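Long-range contact in insecticidal Delta-Endotoxin Cry8Ea1 (Bacillus Thuringiensis, PDB 3EB7), which is toxic to the soil-dwelling larvae of Holotrichia parallela, probably by forming pores in gut-cell membranes as other three-domain Cry toxins do: residues A[242-250]-A[391-399]. Numbering follows the deposited sequence.
Sequences VYTDPIGAI and QEKDSEVEL
Val242 meets Leu399 methyl to methyl, CG2 to CD2 at 3.9 Å, the two side chains running alongside in opposite senses. Thr244 adds its CG2, which lies 3.8 Å from Leu399 CD1; its OG1 hydrogen-bonds to Phe430 O and Trp432 NE1 of strand 427-434. Glu398 stretches its side chain out straight to the backbone at Asp245, where OE2 accepts from Asp245 N at 2.9 Å through its syn lone pair, with an N-H...O angle of 154°. The same OE2 lies against Thr244, 3.2 Å from Thr244 CB. This places Glu398 OE1 3.5 Å from Asp245 OD2, the carboxylate planes 60° apart. Arg209 bridges both acids, its NH1 to Asp245 OD1 and its NH2 to Glu398 OE2, and probably eases the repulsion between them. Lys393 folds at three successive torsions and curls back so that NZ comes 3.2 Å from Pro246 O, while its CG passes Ile247 CG2. At Ile250 the amide of Gln391 meets both backbone polar atoms: OE1 accepts from Ile250 N at 2.8 Å, and NE2 donates to Ile250 O at 2.6 Å. The second bond is imperfectly aligned, bent to 131°, its donor above the carbonyl plane and Ile250 O off the amide plane. Polar bonds thus tie the loop after strand 241-243 near both ends of 391-399, within the middle, beta-rich domain of the Cry fold. Strand 427-434 pairs with strand 241-243, strand 340-352 flanks strand 389-394, and helix 198-220 of the N-terminal helical domain packs against Val242, Tyr243, Asp245 and Pro246, setting this contact at the domain interface.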
loop_
_atom_site.group_PDB
_atom_site.type_symbol
_atom_site.label_atom_id
_atom_site.label_comp_id
_atom_site.label_asym_id
_atom_site.label_seq_id
_atom_site.Cartn_x
_atom_site.Cartn_y
_atom_site.Cartn_z
ATOM N N VAL A 242 -0.906 5.274 -4.915
ATOM C CA VAL A 242 -0.337 6.446 -4.229
ATOM C C VAL A 242 0.058 7.472 -5.290
ATOM O O VAL A 242 0.342 7.125 -6.438
ATOM C CB VAL A 242 0.900 6.105 -3.323
ATOM C CG1 VAL A 242 0.487 5.213 -2.106
ATOM C CG2 VAL A 242 2.027 5.437 -4.123
ATOM N N TYR A 243 0.035 8.746 -4.916
ATOM C CA TYR A 243 0.370 9.799 -5.839
ATOM C C TYR A 243 1.612 10.538 -5.372
ATOM O O TYR A 243 1.682 10.947 -4.201
ATOM C CB TYR A 243 -0.793 10.760 -5.962
ATOM C CG TYR A 243 -2.038 10.146 -6.563
ATOM C CD1 TYR A 243 -2.869 9.275 -5.816
ATOM C CD2 TYR A 243 -2.408 10.450 -7.858
ATOM C CE1 TYR A 243 -4.056 8.723 -6.391
ATOM C CE2 TYR A 243 -3.592 9.900 -8.430
ATOM C CZ TYR A 243 -4.391 9.063 -7.696
ATOM O OH TYR A 243 -5.521 8.575 -8.285
ATOM N N THR A 244 2.584 10.711 -6.281
ATOM C CA THR A 244 3.789 11.503 -5.965
ATOM C C THR A 244 3.470 12.991 -5.977
ATOM O O THR A 244 2.385 13.382 -6.403
ATOM C CB THR A 244 5.017 11.162 -6.892
ATOM O OG1 THR A 244 4.606 11.128 -8.257
ATOM C CG2 THR A 244 5.611 9.813 -6.515
ATOM N N ASP A 245 4.407 13.845 -5.526
ATOM C CA ASP A 245 4.119 15.288 -5.485
ATOM C C ASP A 245 3.918 15.818 -6.920
ATOM O O ASP A 245 4.496 15.306 -7.857
ATOM C CB ASP A 245 5.207 16.086 -4.750
ATOM C CG ASP A 245 5.233 15.868 -3.207
ATOM O OD1 ASP A 245 4.368 15.208 -2.568
ATOM O OD2 ASP A 245 6.198 16.384 -2.603
ATOM N N PRO A 246 3.067 16.844 -7.098
ATOM C CA PRO A 246 2.928 17.407 -8.434
ATOM C C PRO A 246 4.291 17.856 -9.062
ATOM O O PRO A 246 5.195 18.360 -8.345
ATOM C CB PRO A 246 1.985 18.601 -8.198
ATOM C CG PRO A 246 1.186 18.232 -7.043
ATOM C CD PRO A 246 2.159 17.498 -6.130
ATOM N N ILE A 247 4.438 17.663 -10.384
ATOM C CA ILE A 247 5.703 17.933 -11.063
ATOM C C ILE A 247 5.718 19.374 -11.550
ATOM O O ILE A 247 5.490 19.678 -12.745
ATOM C CB ILE A 247 6.007 16.902 -12.184
ATOM C CG1 ILE A 247 5.849 15.474 -11.610
ATOM C CG2 ILE A 247 7.448 17.098 -12.689
ATOM C CD1 ILE A 247 5.766 14.383 -12.640
ATOM N N GLY A 248 5.945 20.263 -10.587
ATOM C CA GLY A 248 5.995 21.706 -10.791
ATOM C C GLY A 248 7.114 22.251 -9.914
ATOM O O GLY A 248 7.425 21.700 -8.859
ATOM N N ALA A 249 7.733 23.331 -10.370
ATOM C CA ALA A 249 8.865 23.889 -9.683
ATOM C C ALA A 249 8.411 24.560 -8.376
ATOM O O ALA A 249 7.343 25.157 -8.315
ATOM C CB ALA A 249 9.592 24.887 -10.604
ATOM N N ILE A 250 9.246 24.458 -7.339
ATOM C CA ILE A 250 8.952 25.053 -6.019
ATOM C C ILE A 250 10.202 25.709 -5.494
ATOM O O ILE A 250 11.279 25.123 -5.536
ATOM C CB ILE A 250 8.407 24.014 -5.020
ATOM C CG1 ILE A 250 6.897 23.775 -5.254
ATOM C CG2 ILE A 250 8.608 24.454 -3.555
ATOM C CD1 ILE A 250 6.359 22.511 -4.596
ATOM N N GLN A 391 13.905 22.130 -11.776
ATOM C CA GLN A 391 14.061 21.248 -10.603
ATOM C C GLN A 391 13.945 19.794 -11.012
ATOM O O GLN A 391 13.021 19.441 -11.714
ATOM C CB GLN A 391 12.951 21.515 -9.627
ATOM C CG GLN A 391 13.409 22.192 -8.417
ATOM C CD GLN A 391 12.310 23.001 -7.810
ATOM O OE1 GLN A 391 11.230 22.476 -7.470
ATOM N NE2 GLN A 391 12.563 24.310 -7.673
ATOM N N GLU A 392 14.838 18.944 -10.526
ATOM C CA GLU A 392 14.796 17.521 -10.827
ATOM C C GLU A 392 13.925 16.821 -9.794
ATOM O O GLU A 392 14.207 16.897 -8.601
ATOM C CB GLU A 392 16.211 16.914 -10.809
ATOM C CG GLU A 392 17.137 17.372 -11.949
ATOM C CD GLU A 392 16.897 16.620 -13.290
ATOM O OE1 GLU A 392 17.755 15.764 -13.681
ATOM O OE2 GLU A 392 15.860 16.882 -13.944
ATOM N N LYS A 393 12.859 16.150 -10.241
ATOM C CA LYS A 393 12.050 15.361 -9.337
ATOM C C LYS A 393 12.340 13.872 -9.628
ATOM O O LYS A 393 12.244 13.406 -10.754
ATOM C CB LYS A 393 10.557 15.707 -9.443
ATOM C CG LYS A 393 10.168 17.173 -9.646
ATOM C CD LYS A 393 10.598 18.140 -8.551
ATOM C CE LYS A 393 9.742 18.027 -7.241
ATOM N NZ LYS A 393 8.238 17.833 -7.424
ATOM N N ASP A 394 12.793 13.164 -8.602
ATOM C CA ASP A 394 13.278 11.807 -8.722
ATOM C C ASP A 394 12.302 11.027 -7.901
ATOM O O ASP A 394 12.192 11.231 -6.705
ATOM C CB ASP A 394 14.702 11.727 -8.150
ATOM C CG ASP A 394 15.246 10.294 -8.042
ATOM O OD1 ASP A 394 16.419 10.145 -7.611
ATOM O OD2 ASP A 394 14.538 9.316 -8.365
ATOM N N SER A 395 11.573 10.134 -8.553
ATOM C CA SER A 395 10.482 9.423 -7.895
ATOM C C SER A 395 10.958 8.517 -6.746
ATOM O O SER A 395 10.211 8.242 -5.773
ATOM C CB SER A 395 9.663 8.638 -8.935
ATOM O OG SER A 395 10.402 7.562 -9.451
ATOM N N GLU A 396 12.205 8.069 -6.842
ATOM C CA GLU A 396 12.778 7.166 -5.828
ATOM C C GLU A 396 13.020 7.839 -4.499
ATOM O O GLU A 396 13.318 7.171 -3.532
ATOM C CB GLU A 396 14.092 6.525 -6.300
ATOM C CG GLU A 396 13.891 5.530 -7.427
ATOM C CD GLU A 396 15.160 4.746 -7.716
ATOM O OE1 GLU A 396 15.046 3.523 -7.971
ATOM O OE2 GLU A 396 16.265 5.360 -7.674
ATOM N N VAL A 397 12.917 9.150 -4.446
ATOM C CA VAL A 397 12.947 9.869 -3.188
ATOM C C VAL A 397 11.620 9.610 -2.402
ATOM O O VAL A 397 11.622 9.407 -1.187
ATOM C CB VAL A 397 13.226 11.406 -3.443
ATOM C CG1 VAL A 397 13.020 12.247 -2.172
ATOM C CG2 VAL A 397 14.634 11.601 -3.987
ATOM N N GLU A 398 10.499 9.614 -3.118
ATOM C CA GLU A 398 9.167 9.420 -2.519
ATOM C C GLU A 398 8.779 7.938 -2.495
ATOM O O GLU A 398 8.241 7.446 -1.501
ATOM C CB GLU A 398 8.147 10.278 -3.272
ATOM C CG GLU A 398 8.641 11.713 -3.442
ATOM C CD GLU A 398 7.627 12.664 -4.062
ATOM O OE1 GLU A 398 7.969 13.855 -4.302
ATOM O OE2 GLU A 398 6.471 12.257 -4.292
ATOM N N LEU A 399 9.146 7.223 -3.558
ATOM C CA LEU A 399 8.921 5.779 -3.727
ATOM C C LEU A 399 10.222 4.934 -3.920
ATOM O O LEU A 399 10.468 4.349 -5.027
ATOM C CB LEU A 399 7.971 5.596 -4.921
ATOM C CG LEU A 399 6.585 6.207 -4.728
ATOM C CD1 LEU A 399 5.760 6.038 -5.962
ATOM C CD2 LEU A 399 5.860 5.596 -3.514
#